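Local coordinates for glycosyltransferase-stabilizing protein Gtf2 (Streptococcus gordonii, PDB 5E9T) that partners the glycosyltransferase GtfA, binding the serine-rich adhesin GspB so that the complex can attach its first O-linked N-acetylglucosamine from UDP-GlcNAc, at residues Pro27-Glu32 and Asp40-Tyr45; Arg115-Tyr120 and Thr130-Gly135; Glu222-Glu227 and Glu255-Leu260; Tyr276-Asp281 and Ala429-Val434; His293-Glu298 and Ser321-Ser326. All blocks are in the same frame, centred on the assembly; numbering follows the deposited sequence.

Interaction 1 (Pro27-Glu32 and Asp40-Tyr45); sequences PTIVIE and DMISPY
Ile29 and Ile42 lie side by side and point the same way on one face of the strand pairing, their terminal methyls meeting at 3.5 Å between Ile29 CD1 and Ile42 CD1. Ile42 CG1 stands between its own backbone N and carbonyl carbon (chi1 50°), next to Ile29 CD1. The other branch of Ile29 serves the next bump along: Ile29 CG2 bears on ring carbon CD of Pro44 at 4.1 Å. On the face carrying Thr28, the selenium of selenomethionine Met41 fills the notch between two methyls, SE lying 3.8 Å from Val30 CG2 and 4.1 Å from Thr28 CG2. Strand 28-30 and the short, weakly bonded strand 41-42 run parallel, Ile29 pairing with Ile42 at the margin of a Rossmann-like parallel sheet, and a nearly straight backbone bond runs from Val30 N to Ile42 O (2.9 Å, N-H...O angle 167°). Past the strands, Ser43 OG is lodged between two carbonyls, 2.7 Å from Val30 O and 2.8 Å from Glu32 O, with a single proton to serve them. Tyr45 turns its ring edge to Ile31 O, which lies near the ring plane 3.2 Å from Tyr45 CD2, while its OH reaches Glu154.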
# COMPACT_ATOMS: atom_id res chain seq x y z
N PRO B 27 5.10 40.25 32.31
CA PRO B 27 4.80 39.37 31.18
C PRO B 27 5.58 38.06 31.29
O PRO B 27 6.70 38.02 31.81
CB PRO B 27 5.23 40.18 29.96
CG PRO B 27 6.25 41.11 30.48
CD PRO B 27 5.81 41.47 31.87
N THR B 28 4.97 37.00 30.79
CA THR B 28 5.52 35.66 30.87
C THR B 28 5.72 35.10 29.47
O THR B 28 4.80 35.15 28.65
CB THR B 28 4.61 34.75 31.69
OG1 THR B 28 4.44 35.30 33.00
CG2 THR B 28 5.20 33.36 31.81
N ILE B 29 6.91 34.56 29.21
CA ILE B 29 7.26 34.03 27.90
C ILE B 29 7.61 32.56 28.06
O ILE B 29 8.49 32.20 28.85
CB ILE B 29 8.44 34.79 27.27
CG1 ILE B 29 8.38 36.27 27.63
CG2 ILE B 29 8.46 34.60 25.77
CD1 ILE B 29 7.33 37.03 26.87
N VAL B 30 6.92 31.70 27.31
CA VAL B 30 7.29 30.30 27.18
C VAL B 30 7.95 30.13 25.82
O VAL B 30 7.38 30.51 24.79
CB VAL B 30 6.08 29.37 27.32
CG1 VAL B 30 6.54 27.95 27.64
CG2 VAL B 30 5.15 29.89 28.40
N ILE B 31 9.17 29.58 25.81
CA ILE B 31 9.89 29.40 24.56
C ILE B 31 9.25 28.30 23.73
O ILE B 31 9.13 28.41 22.50
CB ILE B 31 11.37 29.11 24.83
CG1 ILE B 31 12.00 30.25 25.63
CG2 ILE B 31 12.12 28.86 23.53
CD1 ILE B 31 13.32 29.89 26.24
N GLU B 32 8.82 27.23 24.39
CA GLU B 32 8.20 26.10 23.71
C GLU B 32 7.02 26.57 22.87
O GLU B 32 6.31 27.52 23.22
CB GLU B 32 7.75 25.06 24.76
CG GLU B 32 6.82 23.97 24.27
CD GLU B 32 6.05 23.33 25.41
OE1 GLU B 32 5.56 24.08 26.28
OE2 GLU B 32 5.92 22.09 25.44
N ASP B 40 -2.52 34.00 30.31
CA ASP B 40 -1.43 34.65 31.03
C ASP B 40 -0.18 34.81 30.17
O ASP B 40 0.49 35.85 30.23
CB ASP B 40 -1.10 33.80 32.26
CG ASP B 40 -0.85 34.63 33.49
OD1 ASP B 40 -1.37 35.76 33.56
OD2 ASP B 40 -0.14 34.14 34.39
N MSE B 41 0.14 33.81 29.36
CA MSE B 41 1.46 33.73 28.74
C MSE B 41 1.42 33.90 27.22
O MSE B 41 0.35 34.01 26.62
CB MSE B 41 2.10 32.39 29.11
CG MSE B 41 1.71 31.93 30.51
SE MSE B 41 2.54 30.29 31.16
CE MSE B 41 1.43 29.96 32.72
N ILE B 42 2.61 33.94 26.61
CA ILE B 42 2.78 34.06 25.17
C ILE B 42 4.02 33.26 24.78
O ILE B 42 4.83 32.88 25.63
CB ILE B 42 2.92 35.52 24.70
CG1 ILE B 42 3.97 36.25 25.53
CG2 ILE B 42 1.57 36.25 24.72
CD1 ILE B 42 4.44 37.53 24.89
N SER B 43 4.16 33.01 23.48
CA SER B 43 5.35 32.35 22.96
C SER B 43 5.72 33.00 21.63
O SER B 43 4.83 33.29 20.82
CB SER B 43 5.11 30.85 22.75
OG SER B 43 6.30 30.20 22.34
N PRO B 44 7.01 33.18 21.35
CA PRO B 44 7.40 33.81 20.08
C PRO B 44 6.95 33.03 18.86
O PRO B 44 6.76 33.62 17.79
CB PRO B 44 8.93 33.89 20.18
CG PRO B 44 9.30 32.81 21.15
CD PRO B 44 8.18 32.77 22.15
N TYR B 45 6.78 31.71 19.00
CA TYR B 45 6.34 30.91 17.86
C TYR B 45 4.86 31.13 17.56
O TYR B 45 4.47 31.23 16.39
CB TYR B 45 6.63 29.43 18.14
CG TYR B 45 8.10 29.12 18.15
CD1 TYR B 45 8.81 28.98 16.97
CD2 TYR B 45 8.80 28.98 19.35
CE1 TYR B 45 10.16 28.70 16.97
CE2 TYR B 45 10.15 28.70 19.36
CZ TYR B 45 10.83 28.56 18.17
OH TYR B 45 12.17 28.28 18.15

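Interaction 2 (Arg115-Tyr120 and Thr130-Gly135); sequences RLSERY and TAYKSG
Ser117 and Thr130 face each other as an antiparallel hydrogen-bonded pair, closed by Thr130 N to Ser117 O (2.6 Å) and by Ser117 N to Thr130 O (2.9 Å). One step along, Leu116 and Ala131 form a non-hydrogen-bonded pair, and beyond them Tyr132 N bonds to Arg115 O.

Side-chain polar bonds gather on the face of Ser117 and Thr130. The guanidinium of Arg119 meets Thr130 OG1 with its edge: NH2 makes the stronger bond to OG1, at 2.6 Å with OG1 tilted 15° from the guanidinium plane, and NE adds a weak one at 3.0 Å. Ser117 CB lies over the centre of one guanidinium face. Tyr132, its CG anti to the carbonyl carbon (chi1 -67°), lays its ring across to the other strand, edge toward Arg115 O and Ser117 N, and its hydroxyl donates to Ser117 OG at 3.1 Å. Asp106 also bonds that serine oxygen, and Thr141 also bonds Thr130 OG1.

Apolar contact is slight, with Leu116 CD2 lying 4.4 Å from Ala131 CB.

Beyond the pair, Arg115 forms salt bridges with Asp109 and with Glu180 of the Gtf1 chain, while Glu118 pairs with Arg188 of that chain. On its other side strand 114-120 forms a classic beta bulge against strand 101-108, Arg115 and Leu116 both facing Trp107; strands 114-120 and 126-132 themselves make a beta hairpin of the long meandering antiparallel sheet that here docks against the glycosyltransferase partner.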
# COMPACT_ATOMS: atom_id res chain seq x y z
N ARG B 115 6.03 10.83 9.47
CA ARG B 115 6.41 11.74 8.40
C ARG B 115 6.06 13.19 8.75
O ARG B 115 6.93 14.06 8.70
CB ARG B 115 5.75 11.33 7.09
CG ARG B 115 6.29 10.03 6.50
CD ARG B 115 7.79 10.10 6.24
NE ARG B 115 8.22 9.08 5.28
CZ ARG B 115 9.49 8.76 5.04
NH1 ARG B 115 10.46 9.38 5.68
NH2 ARG B 115 9.77 7.81 4.15
N LEU B 116 4.79 13.46 9.02
CA LEU B 116 4.34 14.78 9.46
C LEU B 116 3.80 14.72 10.88
O LEU B 116 3.16 13.74 11.28
CB LEU B 116 3.26 15.34 8.55
CG LEU B 116 3.53 15.36 7.06
CD1 LEU B 116 2.33 15.97 6.35
CD2 LEU B 116 4.80 16.14 6.76
N SER B 117 4.06 15.78 11.65
CA SER B 117 3.34 16.08 12.88
C SER B 117 2.67 17.43 12.69
O SER B 117 3.35 18.46 12.62
CB SER B 117 4.27 16.11 14.09
OG SER B 117 4.86 14.84 14.33
N GLU B 118 1.35 17.43 12.60
CA GLU B 118 0.58 18.66 12.48
C GLU B 118 0.02 19.02 13.85
O GLU B 118 -0.63 18.19 14.49
CB GLU B 118 -0.52 18.52 11.43
CG GLU B 118 0.01 18.08 10.07
CD GLU B 118 -1.08 17.92 9.02
OE1 GLU B 118 -1.00 18.59 7.97
OE2 GLU B 118 -2.02 17.13 9.25
N ARG B 119 0.30 20.24 14.30
CA ARG B 119 0.08 20.64 15.68
C ARG B 119 -1.10 21.58 15.80
O ARG B 119 -1.27 22.50 14.99
CB ARG B 119 1.32 21.31 16.26
CG ARG B 119 2.62 20.77 15.69
CD ARG B 119 3.58 20.41 16.80
NE ARG B 119 4.87 19.98 16.26
CZ ARG B 119 5.65 19.07 16.84
NH1 ARG B 119 5.27 18.49 17.97
NH2 ARG B 119 6.81 18.75 16.29
N TYR B 120 -1.91 21.37 16.84
CA TYR B 120 -3.12 22.14 17.06
C TYR B 120 -3.02 22.92 18.36
O TYR B 120 -2.34 22.51 19.31
CB TYR B 120 -4.35 21.22 17.07
CG TYR B 120 -4.66 20.66 15.70
CD1 TYR B 120 -3.90 19.63 15.16
CD2 TYR B 120 -5.72 21.16 14.94
CE1 TYR B 120 -4.17 19.12 13.90
CE2 TYR B 120 -6.00 20.65 13.69
CZ TYR B 120 -5.22 19.63 13.18
OH TYR B 120 -5.49 19.12 11.93
N THR B 130 5.37 19.63 11.45
CA THR B 130 6.76 19.21 11.51
C THR B 130 6.98 18.14 10.45
O THR B 130 6.17 17.22 10.30
CB THR B 130 7.11 18.67 12.90
OG1 THR B 130 6.72 19.63 13.89
CG2 THR B 130 8.59 18.41 13.02
N ALA B 131 8.07 18.26 9.70
CA ALA B 131 8.43 17.31 8.67
C ALA B 131 9.62 16.48 9.13
O ALA B 131 10.54 17.00 9.76
CB ALA B 131 8.76 18.01 7.35
N TYR B 132 9.60 15.18 8.83
CA TYR B 132 10.62 14.25 9.29
C TYR B 132 11.37 13.65 8.11
O TYR B 132 10.75 13.17 7.15
CB TYR B 132 10.00 13.14 10.13
CG TYR B 132 9.44 13.61 11.45
CD1 TYR B 132 8.15 14.14 11.53
CD2 TYR B 132 10.19 13.54 12.62
CE1 TYR B 132 7.63 14.57 12.73
CE2 TYR B 132 9.67 13.97 13.83
CZ TYR B 132 8.39 14.49 13.87
OH TYR B 132 7.87 14.92 15.07
N LYS B 133 12.70 13.65 8.20
CA LYS B 133 13.53 12.92 7.27
C LYS B 133 13.65 11.47 7.74
O LYS B 133 12.90 11.01 8.60
CB LYS B 133 14.89 13.60 7.09
CG LYS B 133 15.61 13.97 8.37
CD LYS B 133 17.09 14.23 8.08
CE LYS B 133 17.86 14.50 9.36
NZ LYS B 133 19.34 14.51 9.13
N SER B 134 14.61 10.73 7.16
CA SER B 134 14.56 9.27 7.11
C SER B 134 14.41 8.63 8.48
O SER B 134 13.44 7.90 8.74
CB SER B 134 15.81 8.75 6.41
OG SER B 134 16.06 9.48 5.22
N GLY B 135 15.32 8.92 9.40
CA GLY B 135 15.42 8.15 10.62
C GLY B 135 14.31 8.47 11.61
O GLY B 135 14.42 8.16 12.80

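Interaction 3 (Glu222-Glu227 and Glu255-Leu260); sequences EPLYDE and EKAMSL
Leu224 O lies alongside the outer half of the Lys256 side chain, with methylene CD nearest at 3.4 Å and the ammonium nitrogen NZ at 3.8 Å from that same carbonyl oxygen. At that distance the ammonium may still feel the carbonyl dipole. The lysine leaves the helix with CG anti to the backbone N (chi1 -157°), and the chain is extended beyond it, with CE, between the other two atoms, 3.9 Å from Leu224 O.

Segment 222-227 is the loop between strand 216-219 and helix 230-237, and the touching helix, 251-260, follows the neighbouring strand 243-247. The contact thus joins the connections after two adjacent parallel strands of a Rossmann-like sheet. Here buried Leu224 points at the helix, and its CD2 settles against Ala257, 4.0 Å from Ala257 CB; Ala257 packs in addition on Ile248 and on Phe269 of the edge strand 269-270.

A turn further on, the branched end of Leu260 lies against loop backbone: its CD1 is 3.1 Å from Tyr225 O and 3.4 Å from Asp226 O, while CD2 of the same leucine comes within 3.6 Å of Asp226 O. Tyr225, Asp226 and Glu227 start their side chains away from the helix, and it is their backbone that Leu260 meets.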
# COMPACT_ATOMS: atom_id res chain seq x y z
N GLU B 222 14.59 20.72 38.53
CA GLU B 222 14.82 19.34 38.14
C GLU B 222 15.57 18.58 39.23
O GLU B 222 16.01 19.17 40.23
CB GLU B 222 15.60 19.31 36.82
CG GLU B 222 14.76 19.72 35.61
CD GLU B 222 15.56 20.49 34.57
OE1 GLU B 222 16.60 19.98 34.11
OE2 GLU B 222 15.14 21.62 34.22
N PRO B 223 15.73 17.26 39.09
CA PRO B 223 16.48 16.50 40.10
C PRO B 223 17.98 16.75 40.03
O PRO B 223 18.51 17.28 39.05
CB PRO B 223 16.15 15.04 39.77
CG PRO B 223 14.83 15.11 39.08
CD PRO B 223 14.88 16.38 38.28
N LEU B 224 18.66 16.36 41.12
CA LEU B 224 20.12 16.37 41.18
C LEU B 224 20.64 15.02 41.62
O LEU B 224 19.97 14.27 42.34
CB LEU B 224 20.67 17.43 42.14
CG LEU B 224 21.07 18.73 41.46
CD1 LEU B 224 19.82 19.46 41.19
CD2 LEU B 224 21.95 19.54 42.36
N TYR B 225 21.88 14.76 41.24
CA TYR B 225 22.52 13.45 41.25
C TYR B 225 23.99 13.65 41.60
O TYR B 225 24.35 14.63 42.27
CB TYR B 225 22.32 12.73 39.90
CG TYR B 225 20.88 12.36 39.60
CD1 TYR B 225 20.01 11.99 40.62
CD2 TYR B 225 20.39 12.40 38.30
CE1 TYR B 225 18.69 11.67 40.35
CE2 TYR B 225 19.07 12.08 38.03
CZ TYR B 225 18.23 11.71 39.05
OH TYR B 225 16.92 11.39 38.79
N ASP B 226 24.82 12.68 41.23
CA ASP B 226 26.23 12.65 41.63
C ASP B 226 26.93 14.00 41.45
O ASP B 226 27.69 14.42 42.33
CB ASP B 226 26.95 11.56 40.84
CG ASP B 226 26.36 10.18 41.08
OD1 ASP B 226 25.12 10.09 41.23
OD2 ASP B 226 27.13 9.20 41.13
N GLU B 227 26.71 14.68 40.33
CA GLU B 227 27.34 15.99 40.13
C GLU B 227 26.29 17.08 39.94
O GLU B 227 25.09 16.83 39.91
CB GLU B 227 28.28 15.99 38.93
CG GLU B 227 28.96 14.68 38.60
CD GLU B 227 29.74 14.77 37.29
OE1 GLU B 227 29.92 15.90 36.79
OE2 GLU B 227 30.16 13.74 36.76
N GLU B 255 19.54 20.30 49.63
CA GLU B 255 20.59 19.68 50.44
C GLU B 255 21.61 18.99 49.55
O GLU B 255 22.82 19.13 49.76
CB GLU B 255 19.98 18.69 51.43
CG GLU B 255 18.65 19.13 52.01
CD GLU B 255 18.38 18.51 53.36
OE1 GLU B 255 18.43 19.24 54.37
OE2 GLU B 255 18.13 17.28 53.41
N LYS B 256 21.14 18.22 48.57
CA LYS B 256 22.05 17.59 47.62
C LYS B 256 22.84 18.63 46.84
O LYS B 256 23.97 18.37 46.43
CB LYS B 256 21.26 16.69 46.66
CG LYS B 256 22.07 15.58 46.02
CD LYS B 256 21.15 14.49 45.50
CE LYS B 256 21.85 13.14 45.51
NZ LYS B 256 20.90 12.02 45.20
N ALA B 257 22.26 19.81 46.63
CA ALA B 257 22.98 20.89 45.97
C ALA B 257 24.06 21.46 46.88
O ALA B 257 25.22 21.60 46.47
CB ALA B 257 22.00 21.98 45.54
N MSE B 258 23.70 21.80 48.11
CA MSE B 258 24.66 22.30 49.09
C MSE B 258 25.75 21.26 49.35
O MSE B 258 26.88 21.60 49.65
CB MSE B 258 23.97 22.67 50.41
CG MSE B 258 23.00 23.85 50.32
SE MSE B 258 23.83 25.50 49.72
CE MSE B 258 23.48 26.63 51.27
N SER B 259 25.39 19.98 49.24
CA SER B 259 26.38 18.92 49.41
C SER B 259 27.50 19.04 48.38
O SER B 259 28.68 19.02 48.73
CB SER B 259 25.70 17.55 49.32
OG SER B 259 26.63 16.56 48.91
N LEU B 260 27.14 19.17 47.11
CA LEU B 260 28.10 19.15 46.02
C LEU B 260 28.72 20.51 45.74
O LEU B 260 29.70 20.58 44.98
CB LEU B 260 27.44 18.62 44.75
CG LEU B 260 26.59 17.36 44.95
CD1 LEU B 260 25.89 16.99 43.66
CD2 LEU B 260 27.43 16.20 45.48

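Interaction 4 (Tyr276-Asp281 and Ala429-Val434); sequences YDFKRD and ANDVPV
Tyr276 reaches Ala429 and Asp431 with one edge of its ring, and its atoms meet them in order. CB starts the side chain beside the other segment rather than straight at it, and chi1 of -58° sets CG anti to the carbonyl carbon. CD1 then passes Asp431, 3.7 Å from its OD1, the two side chains sliding past each other in opposite directions. CE1 and CZ come next, each 3.4 Å from Ala429 O and 3.8 Å from Ala429 CB. At the tip, OH donates to Ala429 O at 2.6 Å, approaching at a C=O...O angle of 135° and tilted a little from the carbonyl plane; that oxygen lies near the plane of the ring.

The acceptor belongs to the residue just after helix 415-428. Asn430, with positive phi and two bonds back into the last turn, completes a Schellman motif there, and the chain soon enters the C-terminal helix 434-442. Segment 276-281, on the other side, leads from strand 269-270 at the margin of the N-terminal parallel sheet to strand 287-291, so the contact lies at the link between two alpha/beta halves, as in GT-B-like folds.

Asp431 also meets Phe278, tip to tip. Its OD2 stands 3.3 Å from Phe278 CE1 near the plane of the ring, with ring and carboxylate planes 56° apart; the electropositive rim of the ring would suit a carboxylate placed at its edge. Phe371 of helix 366-372 packs on both rings, edge-to-face with Tyr276, and Tyr274 makes backbone bonds to Asn430 and Val432.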
# COMPACT_ATOMS: atom_id res chain seq x y z
N TYR B 276 0.66 26.83 47.14
CA TYR B 276 -0.50 26.21 46.52
C TYR B 276 -1.75 26.94 46.96
O TYR B 276 -1.83 27.46 48.08
CB TYR B 276 -0.60 24.73 46.89
CG TYR B 276 0.61 23.91 46.53
CD1 TYR B 276 1.58 23.61 47.48
CD2 TYR B 276 0.78 23.43 45.24
CE1 TYR B 276 2.68 22.85 47.15
CE2 TYR B 276 1.89 22.67 44.91
CZ TYR B 276 2.83 22.38 45.87
OH TYR B 276 3.94 21.63 45.55
N ASP B 277 -2.73 26.99 46.08
CA ASP B 277 -4.05 27.50 46.43
C ASP B 277 -4.93 26.27 46.63
O ASP B 277 -5.38 25.66 45.67
CB ASP B 277 -4.57 28.43 45.34
CG ASP B 277 -6.04 28.75 45.49
OD1 ASP B 277 -6.47 29.04 46.63
OD2 ASP B 277 -6.75 28.72 44.47
N PHE B 278 -5.19 25.94 47.90
CA PHE B 278 -6.00 24.79 48.23
C PHE B 278 -7.48 25.16 48.16
O PHE B 278 -7.85 26.32 48.36
CB PHE B 278 -5.66 24.25 49.62
CG PHE B 278 -4.24 23.76 49.76
CD1 PHE B 278 -3.22 24.64 50.10
CD2 PHE B 278 -3.93 22.42 49.57
CE1 PHE B 278 -1.92 24.19 50.24
CE2 PHE B 278 -2.63 21.97 49.71
CZ PHE B 278 -1.62 22.85 50.05
N LYS B 279 -8.31 24.19 47.80
CA LYS B 279 -9.71 24.48 47.54
C LYS B 279 -10.63 24.41 48.76
O LYS B 279 -11.70 25.02 48.73
CB LYS B 279 -10.23 23.54 46.45
CG LYS B 279 -9.47 23.68 45.14
CD LYS B 279 -9.50 25.13 44.65
CE LYS B 279 -8.86 25.27 43.27
NZ LYS B 279 -7.38 25.10 43.29
N ARG B 280 -10.23 23.72 49.83
CA ARG B 280 -11.07 23.59 51.03
C ARG B 280 -10.33 22.74 52.06
O ARG B 280 -9.42 21.98 51.73
CB ARG B 280 -12.45 22.97 50.73
CG ARG B 280 -12.47 21.72 49.86
CD ARG B 280 -12.34 20.44 50.68
NE ARG B 280 -13.01 19.30 50.06
CZ ARG B 280 -12.73 18.03 50.33
NH1 ARG B 280 -11.78 17.72 51.21
NH2 ARG B 280 -13.39 17.05 49.72
N ASP B 281 -10.77 22.86 53.31
CA ASP B 281 -10.15 22.12 54.40
C ASP B 281 -10.65 20.68 54.41
O ASP B 281 -11.53 20.29 53.63
CB ASP B 281 -10.42 22.80 55.74
CG ASP B 281 -9.67 24.11 55.88
OD1 ASP B 281 -8.70 24.33 55.12
OD2 ASP B 281 -10.04 24.92 56.77
N ALA B 429 5.42 18.42 49.51
CA ALA B 429 5.22 19.18 48.29
C ALA B 429 5.83 20.56 48.37
O ALA B 429 5.67 21.36 47.43
CB ALA B 429 3.72 19.29 47.97
N ASN B 430 6.51 20.87 49.48
CA ASN B 430 7.23 22.13 49.66
C ASN B 430 6.27 23.32 49.63
O ASN B 430 6.53 24.34 48.99
CB ASN B 430 8.34 22.29 48.62
CG ASN B 430 9.35 21.18 48.73
OD1 ASN B 430 9.01 20.01 48.85
ND2 ASN B 430 10.62 21.56 48.75
N ASP B 431 5.16 23.17 50.34
CA ASP B 431 4.23 24.27 50.51
C ASP B 431 4.85 25.34 51.39
O ASP B 431 5.44 25.04 52.43
CB ASP B 431 2.92 23.77 51.12
CG ASP B 431 1.85 24.84 51.15
OD1 ASP B 431 1.99 25.85 50.42
OD2 ASP B 431 0.86 24.68 51.89
N VAL B 432 4.74 26.60 50.95
CA VAL B 432 5.26 27.74 51.70
C VAL B 432 4.24 28.86 51.64
O VAL B 432 3.42 28.93 50.71
CB VAL B 432 6.61 28.23 51.15
CG1 VAL B 432 7.67 27.13 51.25
CG2 VAL B 432 6.46 28.72 49.72
N PRO B 433 4.25 29.75 52.63
CA PRO B 433 3.33 30.90 52.59
C PRO B 433 3.77 31.91 51.54
O PRO B 433 4.95 32.04 51.22
CB PRO B 433 3.43 31.49 54.00
CG PRO B 433 4.08 30.43 54.83
CD PRO B 433 4.98 29.69 53.91
N VAL B 434 2.78 32.62 51.00
CA VAL B 434 3.05 33.68 50.02
C VAL B 434 4.03 34.69 50.58
O VAL B 434 4.84 35.26 49.84
CB VAL B 434 1.73 34.34 49.58
CG1 VAL B 434 0.91 34.76 50.79
CG2 VAL B 434 1.99 35.53 48.66

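Interaction 5 (His293-Glu298 and Ser321-Ser326); sequences HSDQIE and SPKLLS
Asp295 and Ser321 meet through Asp295 OD1 and Ser321 OG. The pair has the arrangement of a hydrogen bond donated by the serine, but the modelled 2.3 Å between OG and OD1 is too short to trust in detail. Asp295 OD2 also lies near Ser321 OG (2.9 Å) and rests against the lysine methylenes, 3.3 Å from both Lys323 CB and Lys323 CD. The lysine therefore offers its methylenes to the aspartate; its ammonium NZ, 4.2 Å from Asp295 OD2, lies beyond salt-bridge distance, though the opposite charges should still attract. Gln296 crosses the lysine at about a right angle, and its CB comes 3.5 Å from Lys323 NZ and 3.6 Å from Lys323 CE.

Ser294 gives the aspartate a second contact. The first side-chain bond of Asp295 points toward segment 321-326, and chi1 of 48° sets CG between the backbone N and the carbonyl carbon. Ser294 OG donates to Asp295 OD1 at 3.1 Å from above the carboxylate plane, 56° out of it.

Further out, backbone and ring contacts anchor the loop. Gln296 O accepts a bond from His359, His293 O is bonded to Thr318 OG1, and the His293 imidazole bonds Gly361 O and stacks on His76, in the turn between strands 71-74 and 79-83. Segment 293-298 connects strand 287-291 to helix 300-306, while the partner segment carries the short, weakly bonded helix 322-325 between strands 311-315 and 333-336, at the surface of the second alpha/beta half.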
# COMPACT_ATOMS: atom_id res chain seq x y z
N HIS B 293 -8.33 3.28 35.88
CA HIS B 293 -8.75 2.92 34.54
C HIS B 293 -9.26 1.48 34.44
O HIS B 293 -10.29 1.24 33.80
CB HIS B 293 -7.64 3.20 33.55
CG HIS B 293 -7.61 4.63 33.11
ND1 HIS B 293 -6.54 5.47 33.34
CD2 HIS B 293 -8.56 5.39 32.52
CE1 HIS B 293 -6.82 6.67 32.88
NE2 HIS B 293 -8.04 6.65 32.37
N SER B 294 -8.57 0.53 35.05
CA SER B 294 -9.16 -0.79 35.21
C SER B 294 -8.35 -1.58 36.23
O SER B 294 -7.30 -1.15 36.69
CB SER B 294 -9.26 -1.58 33.90
OG SER B 294 -10.25 -2.59 34.02
N ASP B 295 -8.84 -2.78 36.51
CA ASP B 295 -8.49 -3.44 37.72
C ASP B 295 -7.25 -4.35 37.53
O ASP B 295 -6.80 -4.55 36.41
CB ASP B 295 -9.75 -4.19 38.21
CG ASP B 295 -10.39 -5.01 37.13
OD1 ASP B 295 -11.21 -4.46 36.36
OD2 ASP B 295 -10.10 -6.22 37.05
N GLN B 296 -6.70 -4.87 38.62
CA GLN B 296 -7.27 -4.51 39.91
C GLN B 296 -6.40 -3.70 40.84
O GLN B 296 -5.18 -3.86 40.94
CB GLN B 296 -7.79 -5.75 40.62
CG GLN B 296 -8.91 -5.41 41.59
CD GLN B 296 -8.76 -6.09 42.89
OE1 GLN B 296 -7.66 -6.46 43.30
NE2 GLN B 296 -9.87 -6.25 43.58
N ILE B 297 -7.12 -2.82 41.52
CA ILE B 297 -6.62 -1.99 42.60
C ILE B 297 -5.88 -2.92 43.53
O ILE B 297 -6.45 -3.90 44.02
CB ILE B 297 -7.80 -1.30 43.31
CG1 ILE B 297 -8.53 -0.32 42.39
CG2 ILE B 297 -7.34 -0.71 44.60
CD1 ILE B 297 -9.65 -0.96 41.57
N GLU B 298 -4.62 -2.62 43.81
CA GLU B 298 -3.81 -3.58 44.56
C GLU B 298 -4.27 -3.56 46.01
O GLU B 298 -4.19 -2.52 46.68
CB GLU B 298 -2.33 -3.24 44.43
CG GLU B 298 -1.37 -4.31 44.93
CD GLU B 298 -1.49 -4.56 46.41
OE1 GLU B 298 -1.42 -5.73 46.83
OE2 GLU B 298 -1.68 -3.57 47.16
N SER B 321 -14.73 -4.17 34.76
CA SER B 321 -14.75 -5.61 34.55
C SER B 321 -15.48 -6.30 35.71
O SER B 321 -15.29 -5.93 36.87
CB SER B 321 -13.32 -6.16 34.47
OG SER B 321 -12.71 -6.14 35.75
N PRO B 322 -16.27 -7.34 35.44
CA PRO B 322 -16.91 -8.05 36.57
C PRO B 322 -15.92 -8.53 37.63
O PRO B 322 -16.35 -8.86 38.74
CB PRO B 322 -17.64 -9.22 35.89
CG PRO B 322 -18.01 -8.66 34.55
CD PRO B 322 -16.81 -7.80 34.14
N LYS B 323 -14.62 -8.54 37.33
CA LYS B 323 -13.60 -8.76 38.36
C LYS B 323 -13.73 -7.75 39.50
O LYS B 323 -13.66 -8.13 40.67
CB LYS B 323 -12.21 -8.70 37.73
CG LYS B 323 -11.08 -9.36 38.54
CD LYS B 323 -10.44 -8.39 39.52
CE LYS B 323 -9.24 -9.02 40.23
NZ LYS B 323 -8.01 -8.97 39.39
N LEU B 324 -13.88 -6.46 39.18
CA LEU B 324 -14.16 -5.50 40.26
C LEU B 324 -15.64 -5.41 40.59
O LEU B 324 -15.99 -5.17 41.75
CB LEU B 324 -13.62 -4.10 39.95
CG LEU B 324 -14.53 -3.10 39.26
CD1 LEU B 324 -13.95 -1.71 39.34
CD2 LEU B 324 -14.41 -3.55 37.91
N LEU B 325 -16.53 -5.57 39.60
CA LEU B 325 -17.97 -5.48 39.86
C LEU B 325 -18.35 -6.56 40.87
O LEU B 325 -19.44 -6.53 41.45
CB LEU B 325 -18.80 -5.62 38.58
CG LEU B 325 -19.14 -4.35 37.78
CD1 LEU B 325 -19.91 -4.66 36.50
CD2 LEU B 325 -19.92 -3.36 38.64
N SER B 326 -17.43 -7.49 41.09
CA SER B 326 -17.55 -8.47 42.16
C SER B 326 -17.44 -7.84 43.54
O SER B 326 -18.03 -8.35 44.50
CB SER B 326 -16.48 -9.55 41.98
OG SER B 326 -16.64 -10.24 40.76

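From the N terminus, interaction 1 closes a seven-residue loop that places strand 41-42 beside strand 28-30. Interaction 2 follows in the inserted antiparallel sheet, joining the arms of a hairpin; its centre is about 23 Å from that of interaction 1. The chain then returns to the parallel sheet, where interaction 3 spans 27 residues, including helix 230-237 and strand 243-247. Interaction 4 closes by far the longest loop, 147 residues, tying the inter-domain link to the C-terminal region. Interaction 5 is nested inside that loop, within the second alpha/beta half; the centres of interactions 4 and 5 are about 34 Å apart. All other pairs are in series, none cross, and no two contacts touch.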